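Putative aldehyde dehydrogenase (PDB 4YWE) probably oxidises aldehydes with NAD or NADP as electron acceptor, and binds calcium and magnesium ions. Local coordinates at residues A[77-88]-A[195-203]; A[110-121]-A[159-170]. One frame throughout, in Å; residues are numbered along the deposited sequence.

Contact 1 (A[77-88]-A[195-203]); sequences VLMRLSARVTDS and ELAAEAGLP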
loop_
_atom_site.group_PDB
_atom_site.type_symbol
_atom_site.label_atom_id
_atom_site.label_comp_id
_atom_site.label_asym_id
_atom_site.label_seq_id
_atom_site.Cartn_x
_atom_site.Cartn_y
_atom_site.Cartn_z
ATOM N N VAL A 77 -9.568 -8.277 21.659
ATOM C CA VAL A 77 -8.863 -8.508 22.914
ATOM C C VAL A 77 -8.075 -7.261 23.302
ATOM O O VAL A 77 -8.126 -6.813 24.448
ATOM C CB VAL A 77 -7.938 -9.733 22.818
ATOM C CG1 VAL A 77 -7.037 -9.817 24.042
ATOM C CG2 VAL A 77 -8.759 -11.004 22.667
ATOM N N LEU A 78 -7.356 -6.700 22.336
ATOM C CA LEU A 78 -6.573 -5.495 22.569
ATOM C C LEU A 78 -7.472 -4.297 22.859
ATOM O O LEU A 78 -7.109 -3.417 23.638
ATOM C CB LEU A 78 -5.672 -5.201 21.369
ATOM C CG LEU A 78 -4.518 -6.185 21.163
ATOM C CD1 LEU A 78 -3.736 -5.839 19.905
ATOM C CD2 LEU A 78 -3.605 -6.196 22.380
ATOM N N MET A 79 -8.645 -4.268 22.234
ATOM C CA MET A 79 -9.592 -3.183 22.457
ATOM C C MET A 79 -10.156 -3.242 23.872
ATOM O O MET A 79 -10.276 -2.217 24.541
ATOM C CB MET A 79 -10.729 -3.229 21.437
ATOM C CG MET A 79 -11.648 -2.020 21.506
ATOM S SD MET A 79 -10.752 -0.470 21.276
ATOM C CE MET A 79 -10.557 -0.454 19.497
ATOM N N ARG A 80 -10.501 -4.444 24.325
ATOM C CA ARG A 80 -10.972 -4.629 25.693
ATOM C C ARG A 80 -9.884 -4.237 26.684
ATOM O O ARG A 80 -10.156 -3.593 27.696
ATOM C CB ARG A 80 -11.411 -6.076 25.933
ATOM C CG ARG A 80 -12.796 -6.402 25.397
ATOM C CD ARG A 80 -13.278 -7.761 25.884
ATOM N NE ARG A 80 -12.524 -8.862 25.292
ATOM C CZ ARG A 80 -12.855 -9.466 24.155
ATOM N NH1 ARG A 80 -13.930 -9.075 23.483
ATOM N NH2 ARG A 80 -12.112 -10.460 23.687
ATOM N N LEU A 81 -8.649 -4.624 26.376
ATOM C CA LEU A 81 -7.500 -4.266 27.197
ATOM C C LEU A 81 -7.319 -2.755 27.229
ATOM O O LEU A 81 -7.002 -2.180 28.271
ATOM C CB LEU A 81 -6.233 -4.946 26.674
ATOM C CG LEU A 81 -4.914 -4.573 27.354
ATOM C CD1 LEU A 81 -5.002 -4.786 28.858
ATOM C CD2 LEU A 81 -3.766 -5.375 26.763
ATOM N N SER A 82 -7.529 -2.120 26.079
ATOM C CA SER A 82 -7.451 -0.668 25.969
ATOM C C SER A 82 -8.420 0.011 26.934
ATOM O O SER A 82 -8.067 0.987 27.596
ATOM C CB SER A 82 -7.743 -0.226 24.535
ATOM O OG SER A 82 -7.740 1.185 24.423
ATOM N N ALA A 83 -9.638 -0.516 27.011
ATOM C CA ALA A 83 -10.658 0.039 27.893
ATOM C C ALA A 83 -10.313 -0.205 29.361
ATOM O O ALA A 83 -10.549 0.653 30.209
ATOM C CB ALA A 83 -12.023 -0.549 27.563
ATOM N N ARG A 84 -9.756 -1.377 29.652
ATOM C CA ARG A 84 -9.354 -1.716 31.014
ATOM C C ARG A 84 -8.261 -0.771 31.503
ATOM O O ARG A 84 -8.299 -0.303 32.640
ATOM C CB ARG A 84 -8.869 -3.166 31.094
ATOM C CG ARG A 84 -9.953 -4.210 30.875
ATOM C CD ARG A 84 -11.013 -4.167 31.968
ATOM N NE ARG A 84 -10.462 -4.456 33.289
ATOM C CZ ARG A 84 -10.491 -3.609 34.313
ATOM N NH1 ARG A 84 -11.050 -2.414 34.174
ATOM N NH2 ARG A 84 -9.965 -3.958 35.481
ATOM N N VAL A 85 -7.292 -0.495 30.633
ATOM C CA VAL A 85 -6.200 0.417 30.955
ATOM C C VAL A 85 -6.737 1.822 31.206
ATOM O O VAL A 85 -6.342 2.484 32.167
ATOM C CB VAL A 85 -5.134 0.429 29.840
ATOM C CG1 VAL A 85 -4.108 1.523 30.089
ATOM C CG2 VAL A 85 -4.455 -0.929 29.740
ATOM N N THR A 86 -7.640 2.270 30.336
ATOM C CA THR A 86 -8.256 3.588 30.464
ATOM C C THR A 86 -8.969 3.728 31.806
ATOM O O THR A 86 -8.875 4.763 32.465
ATOM C CB THR A 86 -9.257 3.856 29.323
ATOM O OG1 THR A 86 -8.550 3.953 28.080
ATOM C CG2 THR A 86 -10.017 5.153 29.564
ATOM N N ASP A 87 -9.672 2.678 32.212
ATOM C CA ASP A 87 -10.356 2.674 33.500
ATOM C C ASP A 87 -9.369 2.610 34.662
ATOM O O ASP A 87 -9.682 3.037 35.770
ATOM C CB ASP A 87 -11.337 1.503 33.586
ATOM C CG ASP A 87 -12.749 1.895 33.198
ATOM O OD1 ASP A 87 -13.142 3.050 33.468
ATOM O OD2 ASP A 87 -13.467 1.049 32.626
ATOM N N SER A 88 -8.178 2.081 34.405
ATOM C CA SER A 88 -7.183 1.896 35.457
ATOM C C SER A 88 -6.054 2.919 35.371
ATOM O O SER A 88 -4.948 2.666 35.849
ATOM C CB SER A 88 -6.600 0.482 35.397
ATOM O OG SER A 88 -7.615 -0.499 35.514
ATOM N N GLU A 195 -2.150 -8.312 34.250
ATOM C CA GLU A 195 -3.396 -8.744 34.873
ATOM C C GLU A 195 -4.594 -8.237 34.083
ATOM O O GLU A 195 -5.569 -8.961 33.886
ATOM C CB GLU A 195 -3.484 -8.257 36.320
ATOM C CG GLU A 195 -2.630 -9.039 37.295
ATOM C CD GLU A 195 -2.920 -8.678 38.738
ATOM O OE1 GLU A 195 -3.743 -7.768 38.968
ATOM O OE2 GLU A 195 -2.326 -9.306 39.640
ATOM N N LEU A 196 -4.513 -6.987 33.639
ATOM C CA LEU A 196 -5.569 -6.386 32.835
ATOM C C LEU A 196 -5.743 -7.141 31.525
ATOM O O LEU A 196 -6.860 -7.308 31.040
ATOM C CB LEU A 196 -5.266 -4.911 32.565
ATOM C CG LEU A 196 -5.376 -3.984 33.776
ATOM C CD1 LEU A 196 -5.057 -2.545 33.394
ATOM C CD2 LEU A 196 -6.761 -4.082 34.390
ATOM N N ALA A 197 -4.629 -7.601 30.964
ATOM C CA ALA A 197 -4.647 -8.383 29.734
ATOM C C ALA A 197 -5.390 -9.699 29.947
ATOM O O ALA A 197 -6.186 -10.117 29.105
ATOM C CB ALA A 197 -3.227 -8.644 29.246
ATOM N N ALA A 198 -5.126 -10.344 31.079
ATOM C CA ALA A 198 -5.812 -11.581 31.431
ATOM C C ALA A 198 -7.308 -11.331 31.599
ATOM O O ALA A 198 -8.134 -12.131 31.160
ATOM C CB ALA A 198 -5.224 -12.172 32.701
ATOM N N GLU A 199 -7.647 -10.213 32.233
ATOM C CA GLU A 199 -9.039 -9.810 32.395
ATOM C C GLU A 199 -9.686 -9.539 31.039
ATOM O O GLU A 199 -10.852 -9.866 30.819
ATOM C CB GLU A 199 -9.144 -8.565 33.276
ATOM C CG GLU A 199 -8.656 -8.754 34.701
ATOM C CD GLU A 199 -8.756 -7.478 35.517
ATOM O OE1 GLU A 199 -9.262 -6.469 34.982
ATOM O OE2 GLU A 199 -8.332 -7.484 36.692
ATOM N N ALA A 200 -8.914 -8.943 30.136
ATOM C CA ALA A 200 -9.409 -8.566 28.815
ATOM C C ALA A 200 -9.721 -9.784 27.950
ATOM O O ALA A 200 -10.456 -9.682 26.969
ATOM C CB ALA A 200 -8.401 -7.671 28.114
ATOM N N GLY A 201 -9.156 -10.931 28.309
ATOM C CA GLY A 201 -9.431 -12.162 27.591
ATOM C C GLY A 201 -8.244 -12.722 26.834
ATOM O O GLY A 201 -8.389 -13.641 26.030
ATOM N N LEU A 202 -7.066 -12.160 27.085
ATOM C CA LEU A 202 -5.844 -12.662 26.475
ATOM C C LEU A 202 -5.525 -14.037 27.048
ATOM O O LEU A 202 -5.383 -14.185 28.261
ATOM C CB LEU A 202 -4.681 -11.699 26.714
ATOM C CG LEU A 202 -3.389 -11.977 25.946
ATOM C CD1 LEU A 202 -3.589 -11.748 24.457
ATOM C CD2 LEU A 202 -2.256 -11.113 26.475
ATOM N N PRO A 203 -5.424 -15.053 26.173
ATOM C CA PRO A 203 -5.158 -16.435 26.592
ATOM C C PRO A 203 -3.852 -16.569 27.370
ATOM O O PRO A 203 -2.916 -15.805 27.133
ATOM C CB PRO A 203 -5.082 -17.199 25.266
ATOM C CG PRO A 203 -5.835 -16.356 24.293
ATOM C CD PRO A 203 -5.584 -14.940 24.713
#

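Contact 2 (A[110-121]-A[159-170]); sequences DAAALARYFEFY and YPMQIFGRSVGA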
loop_
_atom_site.group_PDB
_atom_site.type_symbol
_atom_site.label_atom_id
_atom_site.label_comp_id
_atom_site.label_asym_id
_atom_site.label_seq_id
_atom_site.Cartn_x
_atom_site.Cartn_y
_atom_site.Cartn_z
ATOM N N ASP A 110 1.345 8.750 30.509
ATOM C CA ASP A 110 1.919 7.478 30.080
ATOM C C ASP A 110 0.856 6.388 30.006
ATOM O O ASP A 110 0.823 5.604 29.058
ATOM C CB ASP A 110 3.043 7.049 31.025
ATOM C CG ASP A 110 4.337 7.793 30.770
ATOM O OD1 ASP A 110 4.333 8.738 29.953
ATOM O OD2 ASP A 110 5.358 7.435 31.393
ATOM N N ALA A 111 -0.010 6.347 31.014
ATOM C CA ALA A 111 -1.084 5.362 31.065
ATOM C C ALA A 111 -2.090 5.598 29.945
ATOM O O ALA A 111 -2.609 4.651 29.357
ATOM C CB ALA A 111 -1.775 5.401 32.418
ATOM N N ALA A 112 -2.362 6.867 29.656
ATOM C CA ALA A 112 -3.272 7.227 28.577
ATOM C C ALA A 112 -2.675 6.827 27.233
ATOM O O ALA A 112 -3.389 6.384 26.333
ATOM C CB ALA A 112 -3.575 8.719 28.606
ATOM N N ALA A 113 -1.362 6.988 27.108
ATOM C CA ALA A 113 -0.649 6.585 25.903
ATOM C C ALA A 113 -0.684 5.068 25.752
ATOM O O ALA A 113 -0.837 4.549 24.646
ATOM C CB ALA A 113 0.785 7.083 25.941
ATOM N N LEU A 114 -0.538 4.370 26.875
ATOM C CA LEU A 114 -0.609 2.913 26.898
ATOM C C LEU A 114 -1.949 2.424 26.358
ATOM O O LEU A 114 -2.006 1.474 25.577
ATOM C CB LEU A 114 -0.396 2.390 28.320
ATOM C CG LEU A 114 -0.573 0.884 28.516
ATOM C CD1 LEU A 114 0.412 0.116 27.654
ATOM C CD2 LEU A 114 -0.408 0.511 29.979
ATOM N N ALA A 115 -3.023 3.084 26.780
ATOM C CA ALA A 115 -4.361 2.744 26.315
ATOM C C ALA A 115 -4.523 3.073 24.834
ATOM O O ALA A 115 -5.241 2.384 24.109
ATOM C CB ALA A 115 -5.409 3.476 27.138
ATOM N N ARG A 116 -3.848 4.128 24.388
ATOM C CA ARG A 116 -3.932 4.559 22.999
ATOM C C ARG A 116 -3.212 3.568 22.088
ATOM O O ARG A 116 -3.677 3.279 20.985
ATOM C CB ARG A 116 -3.352 5.969 22.838
ATOM C CG ARG A 116 -3.322 6.483 21.404
ATOM C CD ARG A 116 -4.680 6.356 20.720
ATOM N NE ARG A 116 -4.619 6.765 19.319
ATOM C CZ ARG A 116 -5.474 6.366 18.381
ATOM N NH1 ARG A 116 -6.460 5.535 18.687
ATOM N NH2 ARG A 116 -5.336 6.794 17.134
ATOM N N TYR A 117 -2.082 3.046 22.556
ATOM C CA TYR A 117 -1.356 2.016 21.818
ATOM C C TYR A 117 -2.239 0.801 21.552
ATOM O O TYR A 117 -2.326 0.319 20.420
ATOM C CB TYR A 117 -0.100 1.584 22.576
ATOM C CG TYR A 117 1.100 2.469 22.336
ATOM C CD1 TYR A 117 1.602 2.655 21.054
ATOM C CD2 TYR A 117 1.744 3.102 23.390
ATOM C CE1 TYR A 117 2.700 3.461 20.827
ATOM C CE2 TYR A 117 2.848 3.907 23.174
ATOM C CZ TYR A 117 3.320 4.081 21.891
ATOM O OH TYR A 117 4.416 4.881 21.670
ATOM N N PHE A 118 -2.895 0.315 22.601
ATOM C CA PHE A 118 -3.744 -0.864 22.491
ATOM C C PHE A 118 -4.974 -0.581 21.634
ATOM O O PHE A 118 -5.410 -1.437 20.868
ATOM C CB PHE A 118 -4.156 -1.355 23.881
ATOM C CG PHE A 118 -3.027 -1.965 24.664
ATOM C CD1 PHE A 118 -2.049 -2.708 24.026
ATOM C CD2 PHE A 118 -2.940 -1.787 26.034
ATOM C CE1 PHE A 118 -1.006 -3.270 24.740
ATOM C CE2 PHE A 118 -1.899 -2.347 26.754
ATOM C CZ PHE A 118 -0.930 -3.088 26.105
ATOM N N GLU A 119 -5.520 0.624 21.757
ATOM C CA GLU A 119 -6.670 1.031 20.953
ATOM C C GLU A 119 -6.321 1.081 19.468
ATOM O O GLU A 119 -7.072 0.586 18.624
ATOM C CB GLU A 119 -7.186 2.399 21.406
ATOM C CG GLU A 119 -8.376 2.903 20.608
ATOM C CD GLU A 119 -8.761 4.326 20.969
ATOM O OE1 GLU A 119 -7.855 5.179 21.082
ATOM O OE2 GLU A 119 -9.969 4.589 21.140
ATOM N N PHE A 120 -5.178 1.684 19.161
ATOM C CA PHE A 120 -4.731 1.845 17.782
ATOM C C PHE A 120 -4.477 0.494 17.124
ATOM O O PHE A 120 -4.971 0.225 16.030
ATOM C CB PHE A 120 -3.465 2.707 17.730
ATOM C CG PHE A 120 -2.923 2.915 16.342
ATOM C CD1 PHE A 120 -3.466 3.881 15.509
ATOM C CD2 PHE A 120 -1.863 2.156 15.876
ATOM C CE1 PHE A 120 -2.966 4.079 14.234
ATOM C CE2 PHE A 120 -1.358 2.348 14.602
ATOM C CZ PHE A 120 -1.910 3.309 13.781
ATOM N N TYR A 121 -3.715 -0.358 17.802
ATOM C CA TYR A 121 -3.327 -1.643 17.235
ATOM C C TYR A 121 -4.497 -2.622 17.183
ATOM O O TYR A 121 -4.494 -3.557 16.383
ATOM C CB TYR A 121 -2.160 -2.237 18.027
ATOM C CG TYR A 121 -0.836 -1.595 17.677
ATOM C CD1 TYR A 121 -0.469 -1.411 16.351
ATOM C CD2 TYR A 121 0.029 -1.148 18.666
ATOM C CE1 TYR A 121 0.733 -0.821 16.016
ATOM C CE2 TYR A 121 1.237 -0.551 18.340
ATOM C CZ TYR A 121 1.581 -0.391 17.014
ATOM O OH TYR A 121 2.776 0.201 16.680
ATOM N N TYR A 159 10.235 4.632 30.532
ATOM C CA TYR A 159 8.823 4.607 30.156
ATOM C C TYR A 159 8.313 3.171 30.099
ATOM O O TYR A 159 8.080 2.643 29.013
ATOM C CB TYR A 159 8.598 5.288 28.802
ATOM C CG TYR A 159 8.916 6.766 28.775
ATOM C CD1 TYR A 159 7.961 7.711 29.130
ATOM C CD2 TYR A 159 10.168 7.218 28.379
ATOM C CE1 TYR A 159 8.248 9.065 29.100
ATOM C CE2 TYR A 159 10.464 8.567 28.347
ATOM C CZ TYR A 159 9.502 9.487 28.707
ATOM O OH TYR A 159 9.800 10.830 28.674
ATOM N N PRO A 160 8.142 2.532 31.270
ATOM C CA PRO A 160 7.697 1.135 31.337
ATOM C C PRO A 160 6.407 0.866 30.567
ATOM O O PRO A 160 6.388 -0.021 29.719
ATOM C CB PRO A 160 7.491 0.911 32.837
ATOM C CG PRO A 160 8.442 1.856 33.481
ATOM C CD PRO A 160 8.423 3.080 32.609
ATOM N N MET A 161 5.353 1.626 30.849
ATOM C CA MET A 161 4.061 1.406 30.205
ATOM C C MET A 161 4.062 1.777 28.724
ATOM O O MET A 161 3.551 1.026 27.895
ATOM C CB MET A 161 2.964 2.194 30.922
ATOM C CG MET A 161 2.477 1.561 32.212
ATOM S SD MET A 161 1.045 2.425 32.887
ATOM C CE MET A 161 1.732 4.056 33.164
ATOM N N GLN A 162 4.623 2.935 28.394
ATOM C CA GLN A 162 4.587 3.429 27.019
ATOM C C GLN A 162 5.330 2.506 26.060
ATOM O O GLN A 162 4.838 2.196 24.976
ATOM C CB GLN A 162 5.173 4.838 26.937
ATOM C CG GLN A 162 4.273 5.924 27.494
ATOM C CD GLN A 162 4.222 7.140 26.589
ATOM O OE1 GLN A 162 4.122 7.013 25.369
ATOM N NE2 GLN A 162 4.299 8.325 27.182
ATOM N N ILE A 163 6.515 2.069 26.469
ATOM C CA ILE A 163 7.347 1.221 25.627
ATOM C C ILE A 163 6.787 -0.201 25.587
ATOM O O ILE A 163 6.865 -0.876 24.559
ATOM C CB ILE A 163 8.806 1.259 26.110
ATOM C CG1 ILE A 163 9.334 2.691 25.999
ATOM C CG2 ILE A 163 9.675 0.311 25.297
ATOM C CD1 ILE A 163 10.629 2.934 26.717
ATOM N N PHE A 164 6.208 -0.645 26.698
ATOM C CA PHE A 164 5.486 -1.914 26.726
ATOM C C PHE A 164 4.348 -1.870 25.714
ATOM O O PHE A 164 4.136 -2.815 24.960
ATOM C CB PHE A 164 4.943 -2.203 28.128
ATOM C CG PHE A 164 4.219 -3.517 28.249
ATOM C CD1 PHE A 164 2.855 -3.600 28.021
ATOM C CD2 PHE A 164 4.901 -4.666 28.614
ATOM C CE1 PHE A 164 2.188 -4.807 28.138
ATOM C CE2 PHE A 164 4.240 -5.875 28.735
ATOM C CZ PHE A 164 2.882 -5.945 28.497
ATOM N N GLY A 165 3.629 -0.752 25.700
ATOM C CA GLY A 165 2.492 -0.580 24.815
ATOM C C GLY A 165 2.826 -0.605 23.338
ATOM O O GLY A 165 2.099 -1.198 22.543
ATOM N N ARG A 166 3.928 0.038 22.961
ATOM C CA ARG A 166 4.311 0.095 21.556
ATOM C C ARG A 166 4.905 -1.235 21.097
ATOM O O ARG A 166 4.713 -1.644 19.953
ATOM C CB ARG A 166 5.303 1.241 21.305
ATOM C CG ARG A 166 6.724 0.987 21.784
ATOM C CD ARG A 166 7.652 2.141 21.425
ATOM N NE ARG A 166 9.032 1.855 21.806
ATOM C CZ ARG A 166 9.979 2.777 21.933
ATOM N NH1 ARG A 166 9.699 4.053 21.714
ATOM N NH2 ARG A 166 11.207 2.422 22.285
ATOM N N SER A 167 5.609 -1.915 21.998
ATOM C CA SER A 167 6.317 -3.141 21.644
ATOM C C SER A 167 5.401 -4.357 21.708
ATOM O O SER A 167 5.223 -5.062 20.716
ATOM C CB SER A 167 7.522 -3.346 22.564
ATOM O OG SER A 167 8.334 -4.414 22.110
ATOM N N VAL A 168 4.823 -4.594 22.881
ATOM C CA VAL A 168 3.960 -5.751 23.092
ATOM C C VAL A 168 2.635 -5.570 22.354
ATOM O O VAL A 168 2.076 -6.527 21.821
ATOM C CB VAL A 168 3.732 -5.996 24.597
ATOM C CG1 VAL A 168 2.834 -7.204 24.818
ATOM C CG2 VAL A 168 5.065 -6.187 25.302
ATOM N N GLY A 169 2.141 -4.337 22.317
ATOM C CA GLY A 169 0.897 -4.039 21.629
ATOM C C GLY A 169 0.938 -4.354 20.146
ATOM O O GLY A 169 -0.025 -4.880 19.586
ATOM N N ALA A 170 2.059 -4.033 19.508
ATOM C CA ALA A 170 2.235 -4.313 18.087
ATOM C C ALA A 170 2.487 -5.800 17.853
ATOM O O ALA A 170 1.985 -6.379 16.889
ATOM C CB ALA A 170 3.378 -3.484 17.519
HETATM O O HOH W 1 5.596 4.948 31.143
HETATM O O HOH W 2 5.286 6.487 23.281
#

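Contact 1 (A[77-88]-A[195-203])
A200 and L81 meet where the two helices come nearest, and the pair illustrates how a small residue lets one helix seat against another. The methyl of A200 is the bump: it drops onto the backbone of 77-88, with CB 3.5 Å from the N of L81 and also close to the O of V77. One turn earlier in 195-203, L196 makes the larger knob. Its CD1 fits between V85 and S88, while CD2 lies under one face of the R84 guanidinium, 3.4 Å from NH2. L81 fills the reverse hollow; with CG anti to its own backbone N (chi1 175°), it sends CD1 against the backbone between L196 and A197, 3.5 Å from the N of A197.

Two arginines border the contact. R84 folds back at chi2 and chi3 and holds E199 side-on in a salt bridge, NE and NH2 both donating to OE1 (2.7 Å from NH2), with the two flat groups nearly coplanar. R80 gives a straight bond from NE to the O of A200 at 2.8 Å, on the last turn before the Schellman motif at G201. Beyond that turn, CG1 of V77 packs on L202.

The axes of 77-87 and 195-200 pass 8.5 Å apart, their N-to-C directions 129° apart. Helix 71-87 thus packs on the beta-alpha-beta crossover helix 188-200, which connects parallel strands 177-182 and 207-209, while helix 104-124 reaches L81 through F118.

Contact 2 (A[110-121]-A[159-170])
D110 and Y159 open a nearly parallel helix pair, its axes 8.1 Å apart and 6° from aligned: helix 160-174 is the beta-alpha-beta connection from strand 139-155 to the parallel strand 177-182, with helix 104-124 alongside. The ring edge of Y159 faces OD2 of D110, a carboxylate that also pairs with K102. M161 follows, laying its thioether across L114, SD 3.8 Å from CD2, and bending at chi3 to bring CE onto A111. Q162 turns its amide over the methyl of A113 and donates from NE2 to OD1 of D110 at 2.8 Å; the bond is straight and lies in the amide plane, but reaches the carboxylate from above its plane.

At F164 the ring edge meets CZ of F118. G165 has no side chain, and CD1 of L114 settles on its CA at 3.6 Å, with Y117 beside it. R166 places CB over the face of the Y117 ring; its NH2 bonds to T233, and its side chain lies about 4 Å from that of E256, the predicted active-site residue. G169, four residues after G165, continues the smooth groove under F118 and Y121. Last, A170 puts CB over the face of Y121, 3.9 Å from the ring centroid.

Followed from the N terminus, the chain first lays down 77-88 on helix 71-87, then 110-121 on helix 104-124. Strands 130-133 and 139-155 lead on to 159-170, where contact 2 closes the shorter loop. The chain continues through strand 177-182 before 195-203, at the end of helix 188-200, returns to helix 71-87 and contact 1 closes the longer one. Contact 2 is thus nested inside the loop of contact 1, their centres 12 Å apart. OG of S82 probably hydrogen-bonds to O of A115 at 2.8 Å, and T86 packs on that alanine. Helix 104-124 therefore touches both 71-87 and 160-174, while 160-174 and 188-200 flank strand 177-182 in sequence, linking the helices to the mixed sheet.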